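Local coordinates for protein glycosaminoglycan xylosylkinase (Hydra vulgaris, PDB 5XOM) that probably phosphorylates a xylose of the proteoglycan linkage region as a Fam20-family secretory-pathway kinase, at residues I105-R117 / A199-W213. Numbering follows the deposited sequence.
Sequences IQNVVFKPKRYSR and ACASNVTMEGALILW. With NAG (2-acetamido-2-deoxy-beta-D-glucopyranose), chain C.
Strands 106-112 and 205-212 pair antiparallel at the heart of a five-stranded sheet, consistent with the N-lobe sheet of a kinase fold. Six backbone hydrogen bonds run from Trp213 N to Asn107 O at one end to Lys113 N to Glu207 O at the other. On one side of the sheet the Phe110 ring, its CG anti to the backbone N (chi1 176°), reaches across to the glycine, with CE1 3.6 Å from Gly208 CA. Leu210 CD1 and Met206 SD both reach its edge, the sulfur 3.6 Å from Phe110 CE2 in a Met-aromatic contact. Val108 extends this apolar layer by meeting Leu212 CD2 through CG1, at 3.7 Å. At the far end Asn107 CB sits over the five-membered ring of Trp213, 3.7 Å from its centroid, a CH-pi contact with the amide plane nearly perpendicular to the indole. Beyond the strands, Arg117 grips a single carboxylate oxygen end-on: NH1 and NH2 lie 2.9 and 2.8 Å from Glu207 OE1, which also bonds His132. A leucine in place of Arg117 would probably leave Glu207 OE1 without its salt-bridge mate and Pro354 O without the bond from Arg117 NE. Lys111 turns its amine to Glu135 and Asp130, while strand 96-100 flanks 106-112, strand 153-159 flanks 205-212, and helix 132-144 packs against Ala209 and Arg117.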
loop_
_atom_site.group_PDB
_atom_site.type_symbol
_atom_site.label_atom_id
_atom_site.label_comp_id
_atom_site.label_asym_id
_atom_site.label_seq_id
_atom_site.Cartn_x
_atom_site.Cartn_y
_atom_site.Cartn_z
ATOM N N ILE A 105 8.472 -12.097 18.839
ATOM C CA ILE A 105 8.860 -10.935 19.631
ATOM C C ILE A 105 9.463 -9.877 18.715
ATOM O O ILE A 105 10.234 -10.193 17.803
ATOM C CB ILE A 105 9.849 -11.351 20.736
ATOM C CG1 ILE A 105 9.178 -12.316 21.718
ATOM C CG2 ILE A 105 10.387 -10.140 21.464
ATOM C CD1 ILE A 105 7.975 -11.731 22.433
ATOM N N GLN A 106 9.110 -8.611 18.947
ATOM C CA GLN A 106 9.649 -7.493 18.180
ATOM C C GLN A 106 10.357 -6.525 19.117
ATOM O O GLN A 106 9.725 -5.932 19.997
ATOM C CB GLN A 106 8.551 -6.772 17.401
ATOM C CG GLN A 106 9.054 -5.545 16.661
ATOM C CD GLN A 106 10.062 -5.896 15.580
ATOM O OE1 GLN A 106 9.768 -6.661 14.663
ATOM N NE2 GLN A 106 11.261 -5.346 15.691
ATOM N N ASN A 107 11.658 -6.343 18.910
ATOM C CA ASN A 107 12.447 -5.438 19.732
ATOM C C ASN A 107 12.367 -4.001 19.222
ATOM O O ASN A 107 12.225 -3.749 18.020
ATOM C CB ASN A 107 13.900 -5.900 19.784
ATOM C CG ASN A 107 14.078 -7.119 20.659
ATOM O OD1 ASN A 107 13.159 -7.519 21.375
ATOM N ND2 ASN A 107 15.258 -7.719 20.608
ATOM N N VAL A 108 12.428 -3.054 20.166
ATOM C CA VAL A 108 12.516 -1.630 19.865
ATOM C C VAL A 108 13.580 -0.991 20.747
ATOM O O VAL A 108 13.876 -1.468 21.848
ATOM C CB VAL A 108 11.166 -0.892 20.052
ATOM C CG1 VAL A 108 10.134 -1.390 19.047
ATOM C CG2 VAL A 108 10.654 -1.027 21.489
ATOM N N VAL A 109 14.181 0.076 20.234
ATOM C CA VAL A 109 14.957 1.001 21.052
ATOM C C VAL A 109 13.993 1.980 21.710
ATOM O O VAL A 109 13.049 2.458 21.070
ATOM C CB VAL A 109 15.999 1.739 20.188
ATOM C CG1 VAL A 109 16.737 2.798 21.009
ATOM C CG2 VAL A 109 16.970 0.755 19.549
ATOM N N PHE A 110 14.211 2.279 22.991
ATOM C CA PHE A 110 13.419 3.274 23.708
ATOM C C PHE A 110 14.290 4.467 24.073
ATOM O O PHE A 110 15.266 4.323 24.816
ATOM C CB PHE A 110 12.778 2.693 24.969
ATOM C CG PHE A 110 12.027 3.715 25.775
ATOM C CD1 PHE A 110 10.850 4.262 25.290
ATOM C CD2 PHE A 110 12.503 4.139 27.008
ATOM C CE1 PHE A 110 10.155 5.211 26.022
ATOM C CE2 PHE A 110 11.810 5.090 27.749
ATOM C CZ PHE A 110 10.635 5.624 27.252
ATOM N N LYS A 111 13.951 5.631 23.525
ATOM C CA LYS A 111 14.653 6.877 23.811
ATOM C C LYS A 111 13.798 7.768 24.698
ATOM O O LYS A 111 12.768 8.285 24.236
ATOM C CB LYS A 111 15.007 7.593 22.511
ATOM C CG LYS A 111 15.857 6.720 21.620
ATOM C CD LYS A 111 16.847 7.526 20.825
ATOM C CE LYS A 111 17.755 6.592 20.063
ATOM N NZ LYS A 111 18.517 7.311 19.020
ATOM N N PRO A 112 14.161 7.956 25.962
ATOM C CA PRO A 112 13.339 8.777 26.855
ATOM C C PRO A 112 13.458 10.263 26.543
ATOM O O PRO A 112 14.457 10.735 25.998
ATOM C CB PRO A 112 13.897 8.454 28.251
ATOM C CG PRO A 112 15.289 8.004 28.000
ATOM C CD PRO A 112 15.295 7.324 26.662
ATOM N N LYS A 113 12.410 10.998 26.902
ATOM C CA LYS A 113 12.460 12.456 26.897
ATOM C C LYS A 113 13.553 12.976 27.823
ATOM O O LYS A 113 13.697 12.515 28.962
ATOM C CB LYS A 113 11.100 13.007 27.318
ATOM C CG LYS A 113 11.077 14.497 27.572
ATOM C CD LYS A 113 9.719 14.941 28.087
ATOM C CE LYS A 113 9.855 16.195 28.926
ATOM N NZ LYS A 113 9.255 17.386 28.306
ATOM N N ARG A 114 14.332 13.947 27.327
ATOM C CA ARG A 114 15.409 14.558 28.097
ATOM C C ARG A 114 15.325 16.075 28.173
ATOM O O ARG A 114 16.037 16.671 28.985
ATOM C CB ARG A 114 16.776 14.181 27.504
ATOM C CG ARG A 114 16.923 12.708 27.191
ATOM C CD ARG A 114 16.946 11.873 28.444
ATOM N NE ARG A 114 17.829 12.447 29.446
ATOM C CZ ARG A 114 19.093 12.074 29.618
ATOM N NH1 ARG A 114 19.622 11.133 28.850
ATOM N NH2 ARG A 114 19.833 12.641 30.552
ATOM N N TYR A 115 14.505 16.715 27.345
ATOM C CA TYR A 115 14.427 18.167 27.271
ATOM C C TYR A 115 12.975 18.578 27.104
ATOM O O TYR A 115 12.134 17.789 26.662
ATOM C CB TYR A 115 15.213 18.741 26.082
ATOM C CG TYR A 115 16.705 18.501 26.053
ATOM C CD1 TYR A 115 17.557 19.157 26.932
ATOM C CD2 TYR A 115 17.261 17.635 25.132
ATOM C CE1 TYR A 115 18.925 18.949 26.888
ATOM C CE2 TYR A 115 18.625 17.419 25.082
ATOM C CZ TYR A 115 19.451 18.077 25.963
ATOM O OH TYR A 115 20.812 17.862 25.916
ATOM N N SER A 116 12.695 19.835 27.436
ATOM C CA SER A 116 11.442 20.443 27.023
ATOM C C SER A 116 11.415 20.623 25.506
ATOM O O SER A 116 12.459 20.691 24.843
ATOM C CB SER A 116 11.253 21.807 27.684
ATOM O OG SER A 116 11.318 21.705 29.089
ATOM N N ARG A 117 10.199 20.764 24.963
ATOM C CA ARG A 117 10.062 20.959 23.521
ATOM C C ARG A 117 10.713 22.245 23.058
ATOM O O ARG A 117 11.181 22.324 21.917
ATOM C CB ARG A 117 8.591 21.009 23.115
ATOM C CG ARG A 117 7.878 19.690 23.247
ATOM C CD ARG A 117 8.286 18.693 22.134
ATOM N NE ARG A 117 7.309 17.625 22.083
ATOM C CZ ARG A 117 7.318 16.605 22.923
ATOM N NH1 ARG A 117 8.259 16.480 23.850
ATOM N NH2 ARG A 117 6.374 15.678 22.832
ATOM N N ALA A 199 17.379 10.025 33.221
ATOM C CA ALA A 199 16.123 10.331 32.549
ATOM C C ALA A 199 15.001 10.093 33.548
ATOM O O ALA A 199 14.915 9.013 34.139
ATOM C CB ALA A 199 15.924 9.452 31.314
ATOM N N CYS A 200 14.159 11.101 33.748
ATOM C CA CYS A 200 13.152 11.069 34.796
ATOM C C CYS A 200 11.748 11.131 34.210
ATOM O O CYS A 200 11.497 11.852 33.237
ATOM C CB CYS A 200 13.360 12.217 35.773
ATOM S SG CYS A 200 14.757 11.940 36.883
ATOM N N ALA A 201 10.847 10.352 34.803
ATOM C CA ALA A 201 9.433 10.354 34.473
ATOM C C ALA A 201 8.713 11.508 35.171
ATOM O O ALA A 201 9.295 12.248 35.965
ATOM C CB ALA A 201 8.793 9.025 34.876
ATOM N N SER A 202 7.431 11.669 34.834
ATOM C CA SER A 202 6.479 12.460 35.626
ATOM C C SER A 202 5.759 11.486 36.558
ATOM O O SER A 202 4.907 10.712 36.113
ATOM C CB SER A 202 5.496 13.200 34.726
ATOM O OG SER A 202 6.177 13.872 33.684
ATOM N N ASN A 203 6.133 11.507 37.851
ATOM C CA ASN A 203 5.805 10.500 38.868
ATOM C C ASN A 203 6.344 9.171 38.324
ATOM O O ASN A 203 7.539 8.898 38.478
ATOM C CB ASN A 203 4.310 10.475 39.344
ATOM C CG ASN A 203 4.087 9.451 40.541
ATOM O OD1 ASN A 203 4.968 8.624 40.735
ATOM N ND2 ASN A 203 2.949 9.487 41.335
ATOM N N VAL A 204 5.531 8.341 37.672
ATOM C CA VAL A 204 6.046 7.109 37.079
ATOM C C VAL A 204 5.814 7.018 35.579
ATOM O O VAL A 204 6.156 5.994 34.976
ATOM C CB VAL A 204 5.479 5.852 37.776
ATOM C CG1 VAL A 204 5.794 5.866 39.263
ATOM C CG2 VAL A 204 3.986 5.751 37.559
ATOM N N THR A 205 5.254 8.045 34.948
ATOM C CA THR A 205 4.918 7.998 33.524
ATOM C C THR A 205 6.030 8.669 32.728
ATOM O O THR A 205 6.247 9.879 32.850
ATOM C CB THR A 205 3.573 8.673 33.263
ATOM O OG1 THR A 205 2.571 8.018 34.058
ATOM C CG2 THR A 205 3.185 8.582 31.787
ATOM N N MET A 206 6.737 7.892 31.908
ATOM C CA MET A 206 7.867 8.422 31.158
ATOM C C MET A 206 7.539 8.486 29.673
ATOM O O MET A 206 7.210 7.467 29.050
ATOM C CB MET A 206 9.129 7.597 31.408
ATOM C CG MET A 206 10.335 8.060 30.605
ATOM S SD MET A 206 11.731 6.949 30.782
ATOM C CE MET A 206 12.599 7.713 32.113
ATOM N N GLU A 207 7.634 9.691 29.121
ATOM C CA GLU A 207 7.462 9.929 27.698
ATOM C C GLU A 207 8.735 9.554 26.950
ATOM O O GLU A 207 9.849 9.826 27.414
ATOM C CB GLU A 207 7.122 11.408 27.476
ATOM C CG GLU A 207 6.948 11.843 26.033
ATOM C CD GLU A 207 6.779 13.356 25.891
ATOM O OE1 GLU A 207 7.236 13.915 24.872
ATOM O OE2 GLU A 207 6.207 13.989 26.801
ATOM N N GLY A 208 8.571 8.939 25.784
ATOM C CA GLY A 208 9.723 8.627 24.963
ATOM C C GLY A 208 9.312 8.191 23.573
ATOM O O GLY A 208 8.134 8.223 23.211
ATOM N N ALA A 209 10.311 7.780 22.795
ATOM C CA ALA A 209 10.125 7.310 21.430
ATOM C C ALA A 209 10.589 5.865 21.320
ATOM O O ALA A 209 11.607 5.488 21.907
ATOM C CB ALA A 209 10.899 8.187 20.431
ATOM N N LEU A 210 9.833 5.059 20.578
ATOM C CA LEU A 210 10.187 3.674 20.287
ATOM C C LEU A 210 10.593 3.571 18.823
ATOM O O LEU A 210 9.861 4.044 17.943
ATOM C CB LEU A 210 9.011 2.732 20.575
ATOM C CG LEU A 210 8.685 2.305 22.013
ATOM C CD1 LEU A 210 8.363 3.483 22.900
ATOM C CD2 LEU A 210 7.511 1.342 22.013
ATOM N N ILE A 211 11.748 2.953 18.559
ATOM C CA ILE A 211 12.259 2.761 17.204
ATOM C C ILE A 211 12.412 1.267 16.951
ATOM O O ILE A 211 13.102 0.577 17.711
ATOM C CB ILE A 211 13.604 3.476 16.989
ATOM C CG1 ILE A 211 13.487 4.968 17.317
ATOM C CG2 ILE A 211 14.074 3.288 15.534
ATOM C CD1 ILE A 211 14.018 5.341 18.686
ATOM N N LEU A 212 11.785 0.776 15.879
ATOM C CA LEU A 212 11.840 -0.644 15.542
ATOM C C LEU A 212 13.240 -1.100 15.163
ATOM O O LEU A 212 13.937 -0.453 14.370
ATOM C CB LEU A 212 10.916 -0.973 14.372
ATOM C CG LEU A 212 9.416 -1.065 14.572
ATOM C CD1 LEU A 212 8.773 -1.379 13.235
ATOM C CD2 LEU A 212 9.079 -2.134 15.605
ATOM N N TRP A 213 13.621 -2.258 15.690
ATOM C CA TRP A 213 14.760 -2.984 15.151
ATOM C C TRP A 213 14.495 -3.435 13.725
ATOM O O TRP A 213 13.388 -3.862 13.387
ATOM C CB TRP A 213 15.041 -4.225 15.980
ATOM C CG TRP A 213 15.844 -4.009 17.174
ATOM C CD1 TRP A 213 15.949 -2.841 17.859
ATOM C CD2 TRP A 213 16.672 -4.952 17.826
ATOM N NE1 TRP A 213 16.797 -3.021 18.931
ATOM C CE2 TRP A 213 17.258 -4.305 18.933
ATOM C CE3 TRP A 213 16.973 -6.294 17.594
ATOM C CZ2 TRP A 213 18.128 -4.953 19.799
ATOM C CZ3 TRP A 213 17.837 -6.930 18.460
ATOM C CH2 TRP A 213 18.409 -6.264 19.555
HETATM C C1 NAG C . 1.771 10.276 41.667
HETATM C C2 NAG C . 0.956 9.654 42.902
HETATM C C3 NAG C . 0.866 10.605 44.109
HETATM C C4 NAG C . 2.181 11.286 44.424
HETATM C C5 NAG C . 2.605 12.059 43.202
HETATM C C6 NAG C . 3.920 12.775 43.400
HETATM C C7 NAG C . -0.751 8.210 41.786
HETATM C C8 NAG C . -2.228 8.008 41.598
HETATM N N2 NAG C . -0.400 9.260 42.537
HETATM O O3 NAG C . 0.420 9.884 45.255
HETATM O O4 NAG C . 1.979 12.215 45.484
HETATM O O5 NAG C . 2.821 11.137 42.137
HETATM O O6 NAG C . 4.030 13.894 42.532
HETATM O O7 NAG C . 0.073 7.479 41.257
HETATM O O HOH W 1 11.824 11.219 30.587
HETATM O O HOH W 2 14.474 13.598 31.885
#